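Local coordinates for mandelate racemase/muconate lactonizing enzyme family protein (Sorangium cellulosum, PDB 3S5S) that belongs to the mandelate racemase/muconate lactonizing enzyme family, pairing an N-terminal capping domain with the alpha/beta barrel of the enolase superfamily, at residues G28-A33 with P54-N59; T135-I140 with D323-L328; A162-V167 with I192-G197; V218-Q223 with D243-E248; G232-T237 with A260-A265. All coordinates share one frame; numbering follows the deposited sequence.

Contact 1: G28-A33 with P54-N59; sequences GAQERA and PLPAFN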
# COMPACT_ATOMS: atom_id res chain seq x y z
N GLY A 28 -8.83 -28.55 15.10
CA GLY A 28 -9.55 -28.35 13.85
C GLY A 28 -9.04 -29.20 12.70
O GLY A 28 -7.86 -29.12 12.33
N ALA A 29 -9.94 -30.02 12.15
CA ALA A 29 -9.67 -30.79 10.91
C ALA A 29 -10.66 -30.44 9.80
O ALA A 29 -11.89 -30.49 9.99
CB ALA A 29 -9.64 -32.31 11.18
N GLN A 30 -10.10 -30.08 8.65
CA GLN A 30 -10.81 -29.83 7.41
C GLN A 30 -10.63 -31.12 6.53
O GLN A 30 -9.49 -31.44 6.20
CB GLN A 30 -10.17 -28.55 6.81
CG GLN A 30 -10.78 -27.93 5.56
CD GLN A 30 -11.87 -26.87 5.80
OE1 GLN A 30 -12.06 -25.99 4.96
NE2 GLN A 30 -12.61 -26.97 6.92
N GLU A 31 -11.69 -31.87 6.18
CA GLU A 31 -11.59 -33.14 5.37
C GLU A 31 -11.93 -32.97 3.87
O GLU A 31 -11.91 -33.94 3.07
CB GLU A 31 -12.46 -34.26 5.96
CG GLU A 31 -11.92 -35.71 5.78
CD GLU A 31 -12.77 -36.64 4.85
OE1 GLU A 31 -13.47 -37.53 5.39
OE2 GLU A 31 -12.71 -36.49 3.60
N ARG A 32 -12.28 -31.74 3.52
CA ARG A 32 -12.71 -31.33 2.21
C ARG A 32 -12.29 -29.89 2.32
O ARG A 32 -12.39 -29.31 3.39
CB ARG A 32 -14.23 -31.33 2.16
CG ARG A 32 -14.91 -31.73 0.85
CD ARG A 32 -16.27 -31.01 0.71
NE ARG A 32 -16.99 -30.87 1.97
CZ ARG A 32 -17.95 -29.98 2.24
NH1 ARG A 32 -18.32 -29.07 1.33
NH2 ARG A 32 -18.51 -29.96 3.44
N ALA A 33 -11.78 -29.31 1.25
CA ALA A 33 -11.71 -27.88 1.21
C ALA A 33 -13.09 -27.39 0.75
O ALA A 33 -13.46 -27.55 -0.44
CB ALA A 33 -10.61 -27.44 0.28
N PRO A 54 -12.81 -19.99 3.49
CA PRO A 54 -12.95 -19.75 4.91
C PRO A 54 -12.54 -20.99 5.67
O PRO A 54 -12.70 -22.11 5.17
CB PRO A 54 -14.46 -19.52 5.08
CG PRO A 54 -15.12 -20.32 3.94
CD PRO A 54 -14.12 -20.08 2.79
N LEU A 55 -12.00 -20.80 6.86
CA LEU A 55 -11.50 -21.91 7.62
C LEU A 55 -12.05 -21.72 9.01
O LEU A 55 -11.58 -20.88 9.78
CB LEU A 55 -9.97 -21.95 7.59
CG LEU A 55 -9.29 -23.16 8.28
CD1 LEU A 55 -9.67 -24.49 7.64
CD2 LEU A 55 -7.80 -23.01 8.29
N PRO A 56 -13.12 -22.47 9.32
CA PRO A 56 -13.86 -22.31 10.55
C PRO A 56 -12.90 -22.46 11.72
O PRO A 56 -12.93 -21.69 12.68
CB PRO A 56 -14.88 -23.47 10.51
CG PRO A 56 -15.04 -23.80 9.10
CD PRO A 56 -13.76 -23.45 8.41
N ALA A 57 -12.02 -23.45 11.62
CA ALA A 57 -11.14 -23.79 12.72
C ALA A 57 -10.11 -22.68 12.95
O ALA A 57 -9.58 -22.59 14.04
CB ALA A 57 -10.46 -25.13 12.48
N PHE A 58 -9.88 -21.83 11.94
CA PHE A 58 -8.95 -20.70 12.08
C PHE A 58 -9.56 -19.43 12.71
O PHE A 58 -8.94 -18.85 13.59
CB PHE A 58 -8.28 -20.35 10.75
CG PHE A 58 -7.24 -19.27 10.86
CD1 PHE A 58 -5.90 -19.58 11.08
CD2 PHE A 58 -7.60 -17.93 10.74
CE1 PHE A 58 -4.94 -18.57 11.19
CE2 PHE A 58 -6.65 -16.91 10.84
CZ PHE A 58 -5.33 -17.23 11.07
N ASN A 59 -10.72 -18.98 12.23
CA ASN A 59 -11.36 -17.72 12.69
C ASN A 59 -12.89 -17.72 12.62
O ASN A 59 -13.55 -16.66 12.78
CB ASN A 59 -10.80 -16.49 11.96
CG ASN A 59 -10.97 -16.54 10.40
OD1 ASN A 59 -10.60 -15.58 9.70
ND2 ASN A 59 -11.51 -17.64 9.87
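The amide of Gln30 lies against one methyl of Leu55 in the N-terminal capping domain of this enolase-superfamily fold. Here a strand passes the short helix 56-59. Gln30 CD is 3.7 Å from Leu55 CD1, and that same methyl is close to both OE1 and NE2. The amide therefore packs through van der Waals contact. The two side chains meet at a slant. Gln30 NE2 also comes within 4.0 Å of Pro56 CD, with the chain of Gln30 at about a right angle to the proline ring. CG of Gln30 is anti to the backbone N, and the bend at chi2 (90°) brings the amide across to Leu55. At the other end of the contact, Ala57 CB rests 3.6 Å from Gly28 CA. Since Gly28 has no side chain, the two backbones come close, with Gly28 CA 5.0 Å from Ala57 CA. Strand 7-25 lies behind both ends: Leu19 touches Gln30 and Ile25 touches Ala57. Leu55 also meets Met299 of the barrel domain, so it bridges the two domains. It is the N-cap residue of helix 56-59. Its carbonyl O accepts from Phe58 N at 2.9 Å and from Asn59 N at 3.2 Å.

Contact 2: T135-I140 with D323-L328; sequences TTDITI and DLDTPL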
# COMPACT_ATOMS: atom_id res chain seq x y z
N THR A 135 10.16 -19.81 -2.96
CA THR A 135 10.47 -21.12 -2.40
C THR A 135 9.58 -21.34 -1.20
O THR A 135 9.62 -20.56 -0.24
CB THR A 135 11.93 -21.18 -2.02
OG1 THR A 135 12.68 -21.13 -3.23
CG2 THR A 135 12.31 -22.48 -1.31
N THR A 136 8.75 -22.39 -1.26
CA THR A 136 7.77 -22.67 -0.17
C THR A 136 8.25 -23.66 0.87
O THR A 136 8.98 -24.57 0.56
CB THR A 136 6.34 -23.07 -0.74
OG1 THR A 136 5.37 -23.09 0.32
CG2 THR A 136 6.35 -24.37 -1.55
N ASP A 137 7.87 -23.45 2.12
CA ASP A 137 7.97 -24.52 3.12
C ASP A 137 6.85 -25.54 2.85
O ASP A 137 6.02 -25.33 1.95
CB ASP A 137 7.90 -23.98 4.56
CG ASP A 137 6.53 -23.43 4.93
OD1 ASP A 137 5.48 -23.93 4.48
OD2 ASP A 137 6.49 -22.49 5.73
N ILE A 138 6.84 -26.63 3.59
CA ILE A 138 5.76 -27.59 3.54
C ILE A 138 5.48 -28.02 4.95
O ILE A 138 6.33 -27.97 5.84
CB ILE A 138 6.08 -28.84 2.66
CG1 ILE A 138 4.79 -29.66 2.36
CG2 ILE A 138 7.21 -29.69 3.30
CD1 ILE A 138 5.03 -31.03 1.61
N THR A 139 4.25 -28.45 5.17
CA THR A 139 3.78 -28.52 6.51
C THR A 139 3.60 -29.95 6.95
O THR A 139 3.16 -30.80 6.21
CB THR A 139 2.56 -27.55 6.72
OG1 THR A 139 1.80 -27.98 7.85
CG2 THR A 139 1.69 -27.52 5.54
N ILE A 140 4.04 -30.22 8.16
CA ILE A 140 3.88 -31.53 8.77
C ILE A 140 2.78 -31.43 9.81
O ILE A 140 2.95 -30.86 10.91
CB ILE A 140 5.16 -32.04 9.34
CG1 ILE A 140 6.14 -32.28 8.17
CG2 ILE A 140 4.91 -33.34 10.09
CD1 ILE A 140 7.57 -32.49 8.57
N ASP A 323 4.82 -19.75 2.87
CA ASP A 323 4.12 -20.93 3.35
C ASP A 323 2.87 -21.13 2.49
O ASP A 323 1.73 -20.86 2.96
CB ASP A 323 3.72 -20.71 4.82
CG ASP A 323 2.87 -21.85 5.37
OD1 ASP A 323 3.06 -23.04 5.01
OD2 ASP A 323 2.01 -21.57 6.19
N LEU A 324 3.09 -21.57 1.24
CA LEU A 324 2.06 -21.65 0.19
C LEU A 324 1.91 -23.07 -0.36
O LEU A 324 2.12 -23.30 -1.56
CB LEU A 324 2.40 -20.70 -0.95
CG LEU A 324 2.42 -19.23 -0.53
CD1 LEU A 324 2.85 -18.32 -1.72
CD2 LEU A 324 1.05 -18.76 0.15
N ASP A 325 1.55 -24.00 0.50
CA ASP A 325 1.78 -25.41 0.19
C ASP A 325 0.50 -26.29 0.18
O ASP A 325 0.60 -27.50 0.09
CB ASP A 325 2.71 -25.97 1.27
CG ASP A 325 2.03 -26.00 2.63
OD1 ASP A 325 1.08 -25.23 2.82
OD2 ASP A 325 2.42 -26.79 3.51
N THR A 326 -0.67 -25.65 0.29
CA THR A 326 -1.95 -26.31 0.37
C THR A 326 -2.35 -27.08 -0.92
O THR A 326 -2.93 -28.17 -0.82
CB THR A 326 -3.11 -25.36 0.92
OG1 THR A 326 -3.36 -24.27 0.03
CG2 THR A 326 -2.74 -24.75 2.32
N PRO A 327 -1.98 -26.57 -2.13
CA PRO A 327 -2.29 -27.38 -3.32
C PRO A 327 -1.65 -28.76 -3.28
O PRO A 327 -2.17 -29.70 -3.91
CB PRO A 327 -1.73 -26.54 -4.47
CG PRO A 327 -1.86 -25.16 -3.97
CD PRO A 327 -1.45 -25.26 -2.52
N LEU A 328 -0.55 -28.90 -2.54
CA LEU A 328 0.04 -30.22 -2.33
C LEU A 328 -0.86 -31.15 -1.56
O LEU A 328 -0.64 -32.36 -1.62
CB LEU A 328 1.44 -30.15 -1.69
CG LEU A 328 2.50 -29.23 -2.34
CD1 LEU A 328 3.82 -29.22 -1.56
CD2 LEU A 328 2.73 -29.60 -3.76
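The closure of the barrel brings Thr136 and Asp137 of its first strand against Asp323 and Leu324, just past strand 319-322. The hydroxyl of Thr136 fixes the crossing. Its OG1 accepts from Leu324 N at 2.9 Å, with an N-H...O angle of 156°. It donates to Asp137 O at 2.8 Å, in the carbonyl plane on a lone pair. A chi1 of -169° swings OG1 to the side of the loop. Beside it the carboxylates of Asp137 and Asp323 meet with their planes 51° apart. Asp137 OD1 is 2.6 Å from Asp323 OD1. The other oxygen of Asp323, OD2, forms a salt bridge with Lys164 of strand 162-166, the neighbour of strand 133-140. In this alpha/beta barrel a backbone bond between Asp137 and Val322 joins the first strand to the last. Further along, the Asp325 carboxylate turns toward strand 138-140, but its exact place is doubtful. Asp325 CB packs 3.4 Å from Asp137 O. Nearer the surface, Ile138 and Leu328 cross at about a right angle, and both touch Phe160. The fully extended branch of Ile138 carries CD1 to within 3.8 Å of Leu328 CD1.

Contact 3: A162-V167 with I192-G197; sequences ALKVKV and ILDGNG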
# COMPACT_ATOMS: atom_id res chain seq x y z
N ALA A 162 12.63 -26.00 4.36
CA ALA A 162 11.88 -25.39 5.46
C ALA A 162 10.66 -26.24 5.76
O ALA A 162 9.88 -26.57 4.87
CB ALA A 162 11.51 -23.97 5.15
N LEU A 163 10.50 -26.62 7.03
CA LEU A 163 9.34 -27.39 7.45
C LEU A 163 8.57 -26.68 8.55
O LEU A 163 9.15 -26.26 9.55
CB LEU A 163 9.78 -28.74 7.96
CG LEU A 163 10.66 -29.52 6.99
CD1 LEU A 163 11.15 -30.72 7.71
CD2 LEU A 163 9.90 -29.87 5.72
N LYS A 164 7.26 -26.56 8.33
CA LYS A 164 6.33 -26.02 9.29
C LYS A 164 5.65 -27.18 10.02
O LYS A 164 4.93 -27.99 9.42
CB LYS A 164 5.29 -25.18 8.55
CG LYS A 164 4.13 -24.66 9.39
CD LYS A 164 3.62 -23.39 8.70
CE LYS A 164 2.21 -22.97 9.11
NZ LYS A 164 1.97 -21.49 8.92
N VAL A 165 5.84 -27.25 11.32
CA VAL A 165 5.30 -28.36 12.06
C VAL A 165 4.10 -27.84 12.84
O VAL A 165 4.25 -26.92 13.63
CB VAL A 165 6.39 -28.98 13.00
CG1 VAL A 165 5.81 -30.04 13.91
CG2 VAL A 165 7.53 -29.55 12.17
N LYS A 166 2.92 -28.40 12.60
CA LYS A 166 1.76 -28.01 13.41
C LYS A 166 1.97 -28.56 14.81
O LYS A 166 2.64 -29.58 14.97
CB LYS A 166 0.42 -28.44 12.80
CG LYS A 166 0.08 -27.76 11.45
CD LYS A 166 -0.57 -26.38 11.54
CE LYS A 166 -0.33 -25.65 10.22
NZ LYS A 166 -1.12 -24.39 9.95
N VAL A 167 1.49 -27.84 15.81
CA VAL A 167 1.67 -28.24 17.21
C VAL A 167 0.53 -27.76 18.14
O VAL A 167 -0.24 -26.86 17.80
CB VAL A 167 3.08 -27.86 17.80
CG1 VAL A 167 4.19 -28.72 17.18
CG2 VAL A 167 3.37 -26.34 17.67
N ILE A 192 9.62 -24.30 11.34
CA ILE A 192 8.61 -23.41 11.89
C ILE A 192 7.64 -24.23 12.80
O ILE A 192 6.93 -25.14 12.33
CB ILE A 192 7.80 -22.71 10.78
CG1 ILE A 192 8.62 -21.62 10.10
CG2 ILE A 192 6.55 -22.05 11.34
CD1 ILE A 192 8.28 -21.47 8.64
N LEU A 193 7.61 -23.92 14.08
CA LEU A 193 6.61 -24.49 14.97
C LEU A 193 5.39 -23.55 14.98
O LEU A 193 5.46 -22.41 15.46
CB LEU A 193 7.19 -24.71 16.37
CG LEU A 193 8.61 -25.32 16.47
CD1 LEU A 193 9.00 -25.55 17.90
CD2 LEU A 193 8.77 -26.64 15.75
N ASP A 194 4.30 -24.03 14.37
CA ASP A 194 3.03 -23.32 14.32
C ASP A 194 2.10 -23.86 15.41
O ASP A 194 1.79 -25.05 15.42
CB ASP A 194 2.38 -23.49 12.95
CG ASP A 194 1.23 -22.50 12.69
OD1 ASP A 194 0.68 -21.92 13.65
OD2 ASP A 194 0.86 -22.30 11.50
N GLY A 195 1.65 -22.98 16.30
CA GLY A 195 0.81 -23.37 17.44
C GLY A 195 -0.66 -23.14 17.15
O GLY A 195 -1.53 -23.70 17.81
N ASN A 196 -0.95 -22.30 16.16
CA ASN A 196 -2.32 -21.84 15.89
C ASN A 196 -3.04 -21.51 17.18
O ASN A 196 -4.20 -21.84 17.35
CB ASN A 196 -3.11 -22.85 15.04
CG ASN A 196 -2.71 -22.80 13.54
OD1 ASN A 196 -2.15 -23.77 13.00
ND2 ASN A 196 -2.99 -21.66 12.88
N GLY A 197 -2.32 -20.88 18.11
CA GLY A 197 -2.94 -20.34 19.31
C GLY A 197 -3.41 -21.37 20.32
O GLY A 197 -4.04 -21.02 21.35
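Ile192 O takes the shortest bond between these parallel strands, from Val165 N at 2.6 Å. The CA-H of Lys164 makes a bent contact with the same oxygen, its CA 3.2 Å from Ile192 O. On one side of this pair Ile192 N donates to Leu163 O at 2.7 Å. On the other, Asp194 N donates to Val165 O at 3.0 Å, and a weak bond from Val167 N to Asp194 O follows. Lys164, Lys166, Ile192 and Asp194 lie on one face. The extended chain of Lys164 slants past Ile192 CG2. Its NZ forms a salt bridge with Asp194 OD2 at 2.9 Å, although the place of OD2 is less sure. Lys164 NZ also pairs with Asp323 and Glu222. Lys166 runs beside Asp194, pointing the same way. A bend at chi2 (-84°) brings its NZ back toward strand 192-194. There it makes a weak hydrogen bond to Asn196 OD1 at 3.3 Å and a salt bridge, weak as a hydrogen bond, to Asp194 OD2. Asp194 OD1 accepts from Asn196 N at 3.0 Å in an Asx turn, on its anti side and well out of the carboxylate plane. On the opposite face Val165 CB is 4.3 Å from Leu193 CD2, under helix 175-185. This is a beta-alpha-beta unit of the barrel, and its Lys-Val-Lys run is consistent with the Lys-X-Lys motif of the muconate lactonizing enzyme group.

Contact 4: V218-Q223 with D243-E248; sequences VALLEQ and DVAADE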
# COMPACT_ATOMS: atom_id res chain seq x y z
N VAL A 218 15.37 -24.05 14.67
CA VAL A 218 14.03 -23.46 14.73
C VAL A 218 14.14 -22.04 14.20
O VAL A 218 14.77 -21.19 14.80
CB VAL A 218 13.44 -23.45 16.20
CG1 VAL A 218 12.10 -22.68 16.25
CG2 VAL A 218 13.27 -24.86 16.72
N ALA A 219 13.56 -21.81 13.05
CA ALA A 219 13.68 -20.52 12.39
C ALA A 219 12.55 -19.56 12.79
O ALA A 219 12.67 -18.34 12.62
CB ALA A 219 13.69 -20.73 10.88
N LEU A 220 11.45 -20.10 13.31
CA LEU A 220 10.30 -19.27 13.66
C LEU A 220 9.37 -20.00 14.61
O LEU A 220 9.12 -21.20 14.43
CB LEU A 220 9.55 -18.90 12.37
CG LEU A 220 8.38 -17.93 12.44
CD1 LEU A 220 8.85 -16.53 12.82
CD2 LEU A 220 7.63 -17.91 11.10
N LEU A 221 8.87 -19.29 15.63
CA LEU A 221 7.76 -19.78 16.41
C LEU A 221 6.49 -19.01 16.07
O LEU A 221 6.33 -17.87 16.48
CB LEU A 221 8.04 -19.63 17.88
CG LEU A 221 6.93 -19.97 18.88
CD1 LEU A 221 6.55 -21.45 18.92
CD2 LEU A 221 7.45 -19.57 20.22
N GLU A 222 5.57 -19.65 15.37
CA GLU A 222 4.38 -19.00 14.89
C GLU A 222 3.15 -19.03 15.83
O GLU A 222 2.66 -20.12 16.21
CB GLU A 222 3.98 -19.61 13.57
CG GLU A 222 2.79 -18.90 13.01
CD GLU A 222 2.52 -19.27 11.63
OE1 GLU A 222 1.60 -18.69 11.08
OE2 GLU A 222 3.22 -20.15 11.10
N GLN A 223 2.64 -17.84 16.17
CA GLN A 223 1.44 -17.67 16.99
C GLN A 223 1.22 -18.78 18.04
O GLN A 223 0.19 -19.48 18.00
CB GLN A 223 0.20 -17.60 16.09
CG GLN A 223 -1.04 -17.25 16.85
CD GLN A 223 -1.11 -15.78 17.14
OE1 GLN A 223 -0.73 -14.96 16.30
NE2 GLN A 223 -1.60 -15.44 18.33
N ASP A 243 12.74 -15.90 16.17
CA ASP A 243 11.67 -15.05 15.61
C ASP A 243 10.28 -15.60 15.97
O ASP A 243 10.05 -16.83 15.99
CB ASP A 243 11.80 -14.97 14.08
CG ASP A 243 12.89 -13.99 13.61
OD1 ASP A 243 12.84 -12.81 14.02
OD2 ASP A 243 13.76 -14.41 12.81
N VAL A 244 9.36 -14.69 16.29
CA VAL A 244 7.98 -15.09 16.57
C VAL A 244 7.05 -14.45 15.53
O VAL A 244 7.18 -13.27 15.24
CB VAL A 244 7.64 -14.69 17.99
CG1 VAL A 244 6.10 -14.65 18.24
CG2 VAL A 244 8.36 -15.61 18.97
N ALA A 245 6.11 -15.22 14.96
CA ALA A 245 5.18 -14.65 13.96
C ALA A 245 3.84 -14.41 14.56
O ALA A 245 3.36 -15.25 15.32
CB ALA A 245 5.04 -15.57 12.77
N ALA A 246 3.21 -13.27 14.24
CA ALA A 246 1.79 -13.04 14.54
C ALA A 246 0.95 -13.45 13.33
O ALA A 246 1.28 -13.07 12.22
CB ALA A 246 1.52 -11.59 14.88
N ASP A 247 -0.08 -14.25 13.55
CA ASP A 247 -1.01 -14.65 12.47
C ASP A 247 -2.44 -14.25 12.90
O ASP A 247 -2.94 -13.21 12.49
CB ASP A 247 -0.89 -16.16 12.15
CG ASP A 247 -1.77 -16.61 10.95
OD1 ASP A 247 -2.58 -15.80 10.43
OD2 ASP A 247 -1.63 -17.78 10.52
N GLU A 248 -3.04 -15.06 13.77
CA GLU A 248 -4.36 -14.76 14.34
C GLU A 248 -4.31 -13.39 14.98
O GLU A 248 -5.32 -12.68 14.99
CB GLU A 248 -4.82 -15.81 15.39
CG GLU A 248 -5.29 -17.21 14.85
CD GLU A 248 -4.15 -18.24 14.66
OE1 GLU A 248 -2.97 -17.83 14.44
OE2 GLU A 248 -4.43 -19.47 14.69
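Gln223 and Glu248 cross at a slant at the end of two parallel barrel strands, joined through helix 230-239 as a beta-alpha-beta unit. The Gln223 amide and the Glu248 carboxylate are turned 57° apart. Glu248 OE1 meets the aliphatic part of Gln223, 3.1 Å from CG. Nearby, the carboxylates of Glu222 and Asp247 are closer to coplanar, with 29° between their planes. Glu222 OE1 and Asp247 OD2 are 3.4 Å apart and both are acceptors. Lysines outside the pair probably offset this, Lys164 for Glu222 and Lys271 and Lys274 for Asp247; Asn269 also hydrogen-bonds Glu222 OE1. Further back, Leu220 stands at about a right angle to Asp243, with CD1 3.6 Å from Asp243 CB. Its other methyl, CD2, covers Ala245 CB at 3.9 Å. On the opposite face Leu221 and Val244 pack beneath Val236. The strands are tied by Leu221 N to Asp243 O at 2.8 Å, Ala245 N to Leu221 O, and Gln223 N to Ala245 O. Outside partners also hold the Gln223 amide: Val225 O at NE2 and Ser249 N at OE1. Past the strand ends Gln223 OE1 accepts from Asp247 N at 2.9 Å, in the amide plane, at an N-H...O angle of 169°.

Contact 5: G232-T237 with A260-A265; sequences GMKEVT and AAERAA. With SO4 (sulfate ion), chain D.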
# COMPACT_ATOMS: atom_id res chain seq x y z
N GLY A 232 1.36 -13.09 26.61
CA GLY A 232 2.01 -14.33 26.26
C GLY A 232 2.82 -14.19 24.99
O GLY A 232 3.95 -14.70 24.92
N MET A 233 2.26 -13.52 23.99
CA MET A 233 3.00 -13.19 22.76
C MET A 233 4.24 -12.32 23.09
O MET A 233 5.33 -12.59 22.61
CB MET A 233 2.10 -12.52 21.72
CG MET A 233 1.11 -13.44 21.03
SD MET A 233 1.86 -14.80 20.13
CE MET A 233 1.98 -14.23 18.47
N LYS A 234 4.06 -11.29 23.90
CA LYS A 234 5.14 -10.45 24.37
C LYS A 234 6.20 -11.30 25.06
O LYS A 234 7.40 -11.10 24.85
CB LYS A 234 4.63 -9.44 25.42
CG LYS A 234 4.20 -8.04 24.95
CD LYS A 234 4.36 -7.05 26.17
CE LYS A 234 3.50 -5.77 26.11
NZ LYS A 234 2.22 -6.00 25.35
N GLU A 235 5.77 -12.25 25.89
CA GLU A 235 6.73 -12.99 26.70
C GLU A 235 7.54 -13.89 25.79
O GLU A 235 8.76 -13.91 25.84
CB GLU A 235 6.05 -13.78 27.83
CG GLU A 235 6.99 -14.21 28.97
CD GLU A 235 6.46 -15.38 29.80
OE1 GLU A 235 5.29 -15.80 29.59
OE2 GLU A 235 7.22 -15.88 30.68
N VAL A 236 6.85 -14.62 24.92
CA VAL A 236 7.54 -15.51 24.02
C VAL A 236 8.46 -14.77 23.06
O VAL A 236 9.55 -15.26 22.76
CB VAL A 236 6.58 -16.42 23.26
CG1 VAL A 236 7.33 -17.14 22.20
CG2 VAL A 236 5.95 -17.44 24.20
N THR A 237 8.05 -13.59 22.58
CA THR A 237 8.94 -12.80 21.76
C THR A 237 10.25 -12.41 22.48
O THR A 237 11.31 -12.38 21.86
CB THR A 237 8.26 -11.58 21.20
OG1 THR A 237 7.15 -12.02 20.41
CG2 THR A 237 9.23 -10.77 20.32
N ALA A 260 3.89 -4.51 16.50
CA ALA A 260 5.23 -3.89 16.49
C ALA A 260 5.49 -3.21 17.80
O ALA A 260 6.39 -3.63 18.52
CB ALA A 260 5.42 -2.89 15.32
N ALA A 261 4.69 -2.20 18.13
CA ALA A 261 4.89 -1.35 19.33
C ALA A 261 4.97 -2.11 20.66
O ALA A 261 5.68 -1.72 21.58
CB ALA A 261 3.81 -0.30 19.42
N GLU A 262 4.22 -3.21 20.76
CA GLU A 262 4.19 -4.02 21.98
C GLU A 262 5.25 -5.16 22.01
O GLU A 262 5.42 -5.85 23.02
CB GLU A 262 2.75 -4.51 22.25
CG GLU A 262 1.89 -3.43 22.96
CD GLU A 262 0.43 -3.85 23.18
OE1 GLU A 262 0.17 -4.98 23.69
OE2 GLU A 262 -0.48 -3.04 22.83
N ARG A 263 5.99 -5.28 20.91
CA ARG A 263 6.97 -6.35 20.69
C ARG A 263 6.39 -7.72 20.91
O ARG A 263 7.01 -8.51 21.64
CB ARG A 263 8.18 -6.23 21.60
CG ARG A 263 9.10 -5.13 21.28
CD ARG A 263 10.27 -5.26 22.25
NE ARG A 263 11.00 -4.01 22.39
CZ ARG A 263 12.03 -3.65 21.63
NH1 ARG A 263 12.46 -4.47 20.68
NH2 ARG A 263 12.62 -2.48 21.84
N ALA A 264 5.23 -7.99 20.28
CA ALA A 264 4.46 -9.24 20.43
C ALA A 264 4.84 -10.34 19.43
O ALA A 264 4.41 -11.50 19.57
CB ALA A 264 2.93 -8.96 20.34
N ALA A 265 5.65 -9.96 18.43
CA ALA A 265 6.14 -10.85 17.36
C ALA A 265 7.27 -10.09 16.69
O ALA A 265 7.45 -8.91 17.00
CB ALA A 265 5.03 -11.15 16.37
S SO4 D . 9.91 -0.85 24.10
O1 SO4 D . 8.77 -1.38 24.90
O2 SO4 D . 11.05 -1.77 24.36
O3 SO4 D . 9.59 -0.80 22.67
O4 SO4 D . 10.23 0.53 24.48
O HOH W 1 8.52 -9.00 23.76
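Met233 and Thr237, one turn apart on helix 230-239, face the segment that leaves helix 253-261 through a Schellman motif at Arg263. Both helices lie on the outside of the barrel. Met233 CB packs 3.9 Å from Ala264 CB. Beyond it the methionine bends at chi2 and again at chi3, and its end turns inward, where the residue touches Val244 and Gln223. Thr237 holds its OG1 anti to the carbonyl carbon (chi1 -60°). This places OG1 back over the preceding turn, 2.9 Å from Met233 O and 2.9 Å from Ala264 O. Its CG2 branch packs on Arg263 O. Lys234 has a less relaxed chain: chi1 is -93° and chi4 only 29°. Its carbons run across the carbonyl O of Glu262, and the late bend brings NZ to Glu262 OE1 at 2.8 Å. This is a salt bridge, weak as a hydrogen bond. A water donates to Lys234 O at 2.6 Å and to Arg263 O at 2.6 Å, linking the two backbones. The Arg263 chain is extended from CG to NE, and its end leads away from helix 230-239. Its guanidinium edge meets a sulfate ion, whose O2 accepts from NE at 3.0 Å and from NH2 at 3.1 Å.

Contacts 2, 3 and 4 follow one another round the barrel sheet. Centres of contacts 3 and 4 are 8 Å apart, and those of contacts 2 and 3 are 12 Å apart. Lys164 of contact 3 ties them: its NZ is 2.7 Å from Asp323 OD2 of contact 2 and 2.9 Å from Glu222 OE2 of contact 4. This cluster lies toward the C-terminal ends of the barrel strands, where enolase-superfamily enzymes have their active site, and probably lines the pocket here. Contact 1 approaches it from the capping domain, with Phe58 CZ 3.2 Å from Asp247 OD1. Contact 5 packs outside contact 4 (centres 10 Å apart), far from contact 1 (centres 27 Å apart); its sulfate is probably from the crystallisation liquor.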